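Local coordinates for protein beta-Ala-His dipeptidase (Homo sapiens, PDB 3DLJ) that hydrolyses Xaa-His dipeptides, above all carnosine and anserine, as a secreted zinc-dependent dipeptidase of the M20 family that forms homodimers, at residues 142-147 / 205-209; 216-221 / 444-448. Residue numbers count along the deposited sequence, not the author numbering.

Interaction 1: 142-147 / 205-209; sequences TDNKGP and SDNLW. With ZN (zinc ion), chain D; ZN (zinc ion), chain C.
Residues 142-147 lie at the start of helix 141-160, whose first turn is distorted: 142-145 form a wider pi-type turn, the peptide bond between Asp143 and Asn144 is cis, and the N of Pro147 makes no bond to the preceding turn. Asp143 (phi/psi -123/86°) and Asn144 (-136/28°) depart clearly from helical values. Facing them, 205-209 is an irregular, extended loop after strand 201-204. CA atoms come nearest at Asn144-Asp206 (6.3 Å) and Pro147-Ser205 (6.1 Å).

Asp143, Asn144 and Asp206 all adopt chi1 t. Asn144 ND2 donates to Ser205 O (2.9 Å, 169°), while a water bridges Asn144 OD1 and Ser205 N at 3.1 Å from each, so one amide group holds both ends of the Ser205 backbone. Pro147 CB packs 3.7 Å from Ser205 OG, a hydroxyl bonded to Ile446 O. The Asp143 carboxylate bridges the two zincs, OD1 to one (2.0 Å) and OD2 to the other (2.2 Å). Asp206 OD2 joins the OD1-bound ion at 1.9 Å, where His110 is the third protein ligand; Glu178 and His456 complete the protein ligands of the second.

This is the dinuclear site of M20 metallopeptidases. Asp143 OD1 and Asp206 OD1 stand only 3.0 Å apart, a repulsive approach of two acceptors that the shared zinc's charge offsets.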
ATOM      1  N   THR A 142      10.257  -1.602   3.034  1.00 32.17           N
ATOM      2  CA  THR A 142       8.993  -1.792   3.765  1.00 31.88           C
ATOM      3  C   THR A 142       7.845  -2.238   2.804  1.00 31.76           C
ATOM      4  O   THR A 142       6.986  -3.027   3.184  1.00 32.32           O
ATOM      5  CB  THR A 142       8.585  -0.515   4.561  1.00 31.29           C
ATOM      6  OG1 THR A 142       7.932  -0.893   5.780  1.00 33.54           O
ATOM      7  CG2 THR A 142       7.639   0.372   3.764  1.00 29.74           C
ATOM      8  N   ASP A 143       7.863  -1.751   1.569  1.00 31.57           N
ATOM      9  CA  ASP A 143       6.760  -1.952   0.596  1.00 31.81           C
ATOM     10  C   ASP A 143       7.221  -2.641  -0.727  1.00 31.07           C
ATOM     11  O   ASP A 143       7.521  -1.954  -1.701  1.00 31.42           O
ATOM     12  CB  ASP A 143       6.144  -0.574   0.299  1.00 31.53           C
ATOM     13  CG  ASP A 143       4.858  -0.639  -0.520  1.00 33.43           C
ATOM     14  OD1 ASP A 143       4.275  -1.736  -0.704  1.00 31.63           O
ATOM     15  OD2 ASP A 143       4.423   0.448  -0.981  1.00 35.45           O
ATOM     16  N   ASN A 144       7.267  -3.975  -0.803  1.00 30.58           N
ATOM     17  CA  ASN A 144       6.843  -4.912   0.242  1.00 30.09           C
ATOM     18  C   ASN A 144       7.819  -6.091   0.463  1.00 30.15           C
ATOM     19  O   ASN A 144       7.402  -7.159   0.891  1.00 31.08           O
ATOM     20  CB  ASN A 144       5.458  -5.449  -0.132  1.00 29.83           C
ATOM     21  CG  ASN A 144       4.746  -6.120   1.021  1.00 29.53           C
ATOM     22  OD1 ASN A 144       4.109  -7.164   0.840  1.00 29.52           O
ATOM     23  ND2 ASN A 144       4.834  -5.527   2.211  1.00 27.84           N
ATOM     24  N   LYS A 145       9.114  -5.906   0.188  1.00 30.05           N
ATOM     25  CA  LYS A 145      10.091  -7.022   0.222  1.00 29.54           C
ATOM     26  C   LYS A 145      10.482  -7.383   1.659  1.00 29.59           C
ATOM     27  O   LYS A 145      10.596  -8.568   1.995  1.00 30.04           O
ATOM     28  CB  LYS A 145      11.321  -6.700  -0.645  1.00 28.99           C
ATOM     29  CG  LYS A 145      11.010  -6.723  -2.161  1.00 30.20           C
ATOM     30  CD  LYS A 145      12.042  -5.994  -3.023  1.00 28.58           C
ATOM     31  CE  LYS A 145      11.747  -6.223  -4.496  1.00 29.26           C
ATOM     32  NZ  LYS A 145      12.707  -5.509  -5.407  1.00 27.24           N
ATOM     33  N   GLY A 146      10.647  -6.369   2.509  1.00 29.14           N
ATOM     34  CA  GLY A 146      10.901  -6.577   3.947  1.00 29.24           C
ATOM     35  C   GLY A 146       9.899  -7.509   4.629  1.00 29.43           C
ATOM     36  O   GLY A 146      10.290  -8.531   5.190  1.00 29.91           O
ATOM     37  N   PRO A 147       8.603  -7.137   4.641  1.00 29.32           N
ATOM     38  CA  PRO A 147       7.600  -8.013   5.256  1.00 29.33           C
ATOM     39  C   PRO A 147       7.362  -9.365   4.550  1.00 29.78           C
ATOM     40  O   PRO A 147       7.048 -10.349   5.215  1.00 31.16           O
ATOM     41  CB  PRO A 147       6.323  -7.132   5.278  1.00 28.59           C
ATOM     42  CG  PRO A 147       6.798  -5.750   5.170  1.00 27.19           C
ATOM     43  CD  PRO A 147       8.002  -5.854   4.224  1.00 28.95           C
ATOM     44  N   SER A 205       0.690  -8.202   5.177  1.00 34.34           N
ATOM     45  CA  SER A 205       1.566  -7.365   5.964  1.00 35.13           C
ATOM     46  C   SER A 205       2.138  -6.274   5.061  1.00 35.93           C
ATOM     47  O   SER A 205       3.259  -6.386   4.550  1.00 36.71           O
ATOM     48  CB  SER A 205       2.688  -8.216   6.583  1.00 35.28           C
ATOM     49  OG  SER A 205       3.449  -7.485   7.536  1.00 33.49           O
ATOM     50  N   ASP A 206       1.379  -5.208   4.855  1.00 36.24           N
ATOM     51  CA  ASP A 206       1.821  -4.166   3.942  1.00 36.39           C
ATOM     52  C   ASP A 206       1.288  -2.825   4.381  1.00 36.80           C
ATOM     53  O   ASP A 206       0.614  -2.116   3.628  1.00 37.31           O
ATOM     54  CB  ASP A 206       1.378  -4.496   2.517  1.00 36.35           C
ATOM     55  CG  ASP A 206       2.125  -3.672   1.452  1.00 38.72           C
ATOM     56  OD1 ASP A 206       3.079  -2.924   1.810  1.00 38.16           O
ATOM     57  OD2 ASP A 206       1.727  -3.765   0.255  1.00 39.16           O
ATOM     58  N   ASN A 207       1.589  -2.480   5.622  1.00 37.33           N
ATOM     59  CA  ASN A 207       1.073  -1.262   6.237  1.00 37.37           C
ATOM     60  C   ASN A 207       1.874  -0.915   7.470  1.00 37.45           C
ATOM     61  O   ASN A 207       2.734  -1.697   7.895  1.00 37.51           O
ATOM     62  CB  ASN A 207      -0.435  -1.352   6.517  1.00 37.72           C
ATOM     63  CG  ASN A 207      -0.834  -2.606   7.264  1.00 38.46           C
ATOM     64  OD1 ASN A 207      -0.637  -3.749   6.806  1.00 39.21           O
ATOM     65  ND2 ASN A 207      -1.452  -2.398   8.407  1.00 41.43           N
ATOM     66  N   LEU A 208       1.631   0.276   8.010  1.00 37.50           N
ATOM     67  CA  LEU A 208       2.491   0.856   9.017  1.00 37.64           C
ATOM     68  C   LEU A 208       1.812   1.032  10.383  1.00 38.37           C
ATOM     69  O   LEU A 208       0.586   1.168  10.472  1.00 37.12           O
ATOM     70  CB  LEU A 208       2.989   2.216   8.524  1.00 37.54           C
ATOM     71  CG  LEU A 208       3.546   2.328   7.101  1.00 38.55           C
ATOM     72  CD1 LEU A 208       4.052   3.728   6.883  1.00 38.05           C
ATOM     73  CD2 LEU A 208       4.629   1.294   6.811  1.00 35.48           C
ATOM     74  N   TRP A 209       2.628   1.039  11.436  1.00 39.34           N
ATOM     75  CA  TRP A 209       2.179   1.458  12.764  1.00 40.78           C
ATOM     76  C   TRP A 209       1.962   2.965  12.729  1.00 41.52           C
ATOM     77  O   TRP A 209       2.283   3.608  11.742  1.00 41.06           O
ATOM     78  CB  TRP A 209       3.190   1.109  13.858  1.00 41.24           C
ATOM     79  CG  TRP A 209       3.622  -0.336  13.938  1.00 41.74           C
ATOM     80  CD1 TRP A 209       2.957  -1.436  13.470  1.00 43.25           C
ATOM     81  CD2 TRP A 209       4.828  -0.823  14.526  1.00 42.71           C
ATOM     82  NE1 TRP A 209       3.685  -2.578  13.724  1.00 42.25           N
ATOM     83  CE2 TRP A 209       4.839  -2.228  14.368  1.00 42.15           C
ATOM     84  CE3 TRP A 209       5.916  -0.203  15.160  1.00 43.93           C
ATOM     85  CZ2 TRP A 209       5.885  -3.031  14.833  1.00 43.63           C
ATOM     86  CZ3 TRP A 209       6.966  -1.007  15.629  1.00 44.93           C
ATOM     87  CH2 TRP A 209       6.939  -2.409  15.460  1.00 43.69           C
TER
HETATM   88 ZN    ZN D2002       2.650  -2.781  -1.004  1.00 30.29          ZN
HETATM   89 ZN    ZN C2001       2.950   0.308  -2.559  1.00 34.93          ZN
HETATM   90  O   HOH W   1       1.766  -8.484   2.326  1.00 25.28           O

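Interaction 2: 216-221 / 444-448; sequences AITYGT and VLIPL
Leu445, Thr218 and Pro447 bury the most surface here (83, 60 and 57 Å²), and all three direct CA-to-CB toward the opposing segment. Residues 216-221 are extended strand; 444-445 are strand as well, after which 446-448 run on as loop. The nearest CA pairs run in reverse order, Ile217 with Ile446 (5.4 Å) and Thr218 with Leu445 (5.2 Å), but the segments cross obliquely and make only a brief antiparallel approach. They then splay: the CA atoms of Thr221 and Val444 are already 11.8 Å apart. A single backbone hydrogen bond spans the gap, Thr218 N to Leu445 O at 3.2 Å and a nearly linear 174°.

Leu445, with chi1 m and chi2 t, lays CD1 beside two threonine methyls, 3.9 Å from Thr218 CG2 and 4.0 Å from Thr221 CG2. Strand 444-445 is an edge strand of the six-stranded sheet whose strands 104-110 and 201-204 lead into the zinc site at His110 and Asp206, whereas 216-221 opens the long strand 216-232 of the second, five-stranded sheet. The contact thus sits where two sheets meet, consistent with the two-domain M20 architecture, in which a second domain is inserted into the catalytic one.

Pro447 fills the space beyond the hydrogen bond. Its CD lies 3.3 Å from Ala216 O, and its CG lies 4.0 Å from Ala216 CB and 3.7 Å from Thr218 OG1. Ile217 reaches Leu445 O with CG2 at 3.8 Å, and its side chain also packs on helix 403-416; from that helix Tyr405 OH bonds to Thr218 O.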
ATOM      1  N   ALA A 216       0.818  -2.500  16.276  1.00 43.56           N
ATOM      2  CA  ALA A 216      -0.564  -2.332  15.891  1.00 41.88           C
ATOM      3  C   ALA A 216      -1.095  -3.546  15.176  1.00 40.79           C
ATOM      4  O   ALA A 216      -0.317  -4.375  14.673  1.00 39.98           O
ATOM      5  CB  ALA A 216      -0.703  -1.104  15.006  1.00 42.59           C
ATOM      6  N   ILE A 217      -2.423  -3.648  15.170  1.00 39.03           N
ATOM      7  CA  ILE A 217      -3.150  -4.491  14.234  1.00 38.27           C
ATOM      8  C   ILE A 217      -4.174  -3.598  13.529  1.00 37.50           C
ATOM      9  O   ILE A 217      -4.833  -2.780  14.174  1.00 37.29           O
ATOM     10  CB  ILE A 217      -3.858  -5.700  14.930  1.00 38.34           C
ATOM     11  CG1 ILE A 217      -2.838  -6.715  15.433  1.00 39.62           C
ATOM     12  CG2 ILE A 217      -4.753  -6.438  13.957  1.00 37.46           C
ATOM     13  CD1 ILE A 217      -3.286  -7.435  16.702  1.00 41.13           C
ATOM     14  N   THR A 218      -4.302  -3.767  12.212  1.00 36.32           N
ATOM     15  CA  THR A 218      -5.103  -2.877  11.375  1.00 34.97           C
ATOM     16  C   THR A 218      -6.350  -3.604  10.888  1.00 35.24           C
ATOM     17  O   THR A 218      -6.262  -4.696  10.320  1.00 36.05           O
ATOM     18  CB  THR A 218      -4.246  -2.343  10.206  1.00 35.12           C
ATOM     19  OG1 THR A 218      -3.037  -1.765  10.741  1.00 33.08           O
ATOM     20  CG2 THR A 218      -5.007  -1.301   9.354  1.00 33.95           C
ATOM     21  N   TYR A 219      -7.517  -3.009  11.128  1.00 35.01           N
ATOM     22  CA  TYR A 219      -8.791  -3.680  10.863  1.00 34.48           C
ATOM     23  C   TYR A 219      -9.733  -2.898   9.948  1.00 34.03           C
ATOM     24  O   TYR A 219     -10.856  -3.350   9.683  1.00 34.04           O
ATOM     25  CB  TYR A 219      -9.518  -4.003  12.174  1.00 34.30           C
ATOM     26  CG  TYR A 219     -10.048  -2.790  12.914  1.00 35.00           C
ATOM     27  CD1 TYR A 219     -11.356  -2.312  12.687  1.00 34.90           C
ATOM     28  CD2 TYR A 219      -9.260  -2.132  13.863  1.00 33.69           C
ATOM     29  CE1 TYR A 219     -11.839  -1.203  13.371  1.00 34.45           C
ATOM     30  CE2 TYR A 219      -9.739  -1.035  14.553  1.00 33.87           C
ATOM     31  CZ  TYR A 219     -11.026  -0.577  14.306  1.00 34.80           C
ATOM     32  OH  TYR A 219     -11.489   0.514  14.993  1.00 35.25           O
ATOM     33  N   GLY A 220      -9.289  -1.731   9.491  1.00 33.03           N
ATOM     34  CA  GLY A 220     -10.064  -0.954   8.543  1.00 32.58           C
ATOM     35  C   GLY A 220      -9.212  -0.066   7.683  1.00 32.14           C
ATOM     36  O   GLY A 220      -8.176   0.411   8.126  1.00 31.83           O
ATOM     37  N   THR A 221      -9.655   0.151   6.445  1.00 32.19           N
ATOM     38  CA  THR A 221      -8.933   0.976   5.474  1.00 33.01           C
ATOM     39  C   THR A 221      -9.877   1.972   4.778  1.00 32.51           C
ATOM     40  O   THR A 221     -11.066   1.759   4.716  1.00 31.98           O
ATOM     41  CB  THR A 221      -8.222   0.105   4.375  1.00 33.24           C
ATOM     42  OG1 THR A 221      -9.202  -0.669   3.671  1.00 35.67           O
ATOM     43  CG2 THR A 221      -7.185  -0.838   4.975  1.00 34.03           C
ATOM     44  N   VAL A 444      -6.465 -10.612   7.856  1.00 38.72           N
ATOM     45  CA  VAL A 444      -5.869  -9.892   8.988  1.00 38.29           C
ATOM     46  C   VAL A 444      -4.669  -9.055   8.530  1.00 38.02           C
ATOM     47  O   VAL A 444      -3.740  -9.564   7.891  1.00 37.79           O
ATOM     48  CB  VAL A 444      -5.474 -10.855  10.160  1.00 38.58           C
ATOM     49  CG1 VAL A 444      -4.598 -11.991   9.658  1.00 38.39           C
ATOM     50  CG2 VAL A 444      -4.773 -10.101  11.292  1.00 37.48           C
ATOM     51  N   LEU A 445      -4.690  -7.770   8.849  1.00 37.64           N
ATOM     52  CA  LEU A 445      -3.568  -6.907   8.494  1.00 37.54           C
ATOM     53  C   LEU A 445      -2.586  -6.746   9.646  1.00 36.77           C
ATOM     54  O   LEU A 445      -2.892  -6.126  10.659  1.00 36.54           O
ATOM     55  CB  LEU A 445      -4.035  -5.537   7.979  1.00 37.74           C
ATOM     56  CG  LEU A 445      -5.097  -5.497   6.883  1.00 38.46           C
ATOM     57  CD1 LEU A 445      -5.471  -4.058   6.657  1.00 40.51           C
ATOM     58  CD2 LEU A 445      -4.616  -6.125   5.597  1.00 38.76           C
ATOM     59  N   ILE A 446      -1.395  -7.313   9.471  1.00 36.26           N
ATOM     60  CA  ILE A 446      -0.332  -7.211  10.470  1.00 35.66           C
ATOM     61  C   ILE A 446       0.780  -6.282   9.963  1.00 35.07           C
ATOM     62  O   ILE A 446       1.645  -6.701   9.212  1.00 35.43           O
ATOM     63  CB  ILE A 446       0.237  -8.606  10.853  1.00 35.89           C
ATOM     64  CG1 ILE A 446      -0.921  -9.595  11.125  1.00 36.02           C
ATOM     65  CG2 ILE A 446       1.151  -8.485  12.061  1.00 35.15           C
ATOM     66  CD1 ILE A 446      -0.497 -11.030  11.447  1.00 35.45           C
ATOM     67  N   PRO A 447       0.752  -5.014  10.390  1.00 34.43           N
ATOM     68  CA  PRO A 447       1.746  -4.051   9.956  1.00 33.59           C
ATOM     69  C   PRO A 447       3.115  -4.378  10.560  1.00 33.64           C
ATOM     70  O   PRO A 447       3.188  -4.688  11.739  1.00 31.74           O
ATOM     71  CB  PRO A 447       1.199  -2.714  10.483  1.00 33.68           C
ATOM     72  CG  PRO A 447       0.285  -3.074  11.640  1.00 33.71           C
ATOM     73  CD  PRO A 447      -0.232  -4.450  11.346  1.00 34.38           C
ATOM     74  N   LEU A 448       4.176  -4.347   9.737  1.00 34.16           N
ATOM     75  CA  LEU A 448       5.560  -4.441  10.239  1.00 34.77           C
ATOM     76  C   LEU A 448       6.293  -3.102  10.168  1.00 35.01           C
ATOM     77  O   LEU A 448       7.285  -2.886  10.881  1.00 34.96           O
ATOM     78  CB  LEU A 448       6.385  -5.510   9.498  1.00 35.01           C
ATOM     79  CG  LEU A 448       6.148  -7.010   9.706  1.00 34.62           C
ATOM     80  CD1 LEU A 448       7.423  -7.803   9.380  1.00 32.82           C
ATOM     81  CD2 LEU A 448       5.709  -7.275  11.099  1.00 31.58           C
TER

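How the interactions relate
From the N terminus, helix 141-160 comes first; after 57 intervening residues, including strands 168-174 and 201-204, the chain returns to it at 205-209 and interaction 1 closes. Interaction 2 opens shortly afterwards at 216-221 and closes a much wider loop of 222 residues at 444-448, having passed through all five strands of the second sheet. The loops follow in series, neither nested nor crossed, yet their centres are 11 Å apart. Segments 205-209 and 444-448 touch directly: Ser205 OG lies 2.6 Å from Ile446 O and Trp209 NE1 2.9 Å from Pro447 O, both probable hydrogen bonds. Zinc-site helix, loop and inter-sheet junction are therefore contiguous.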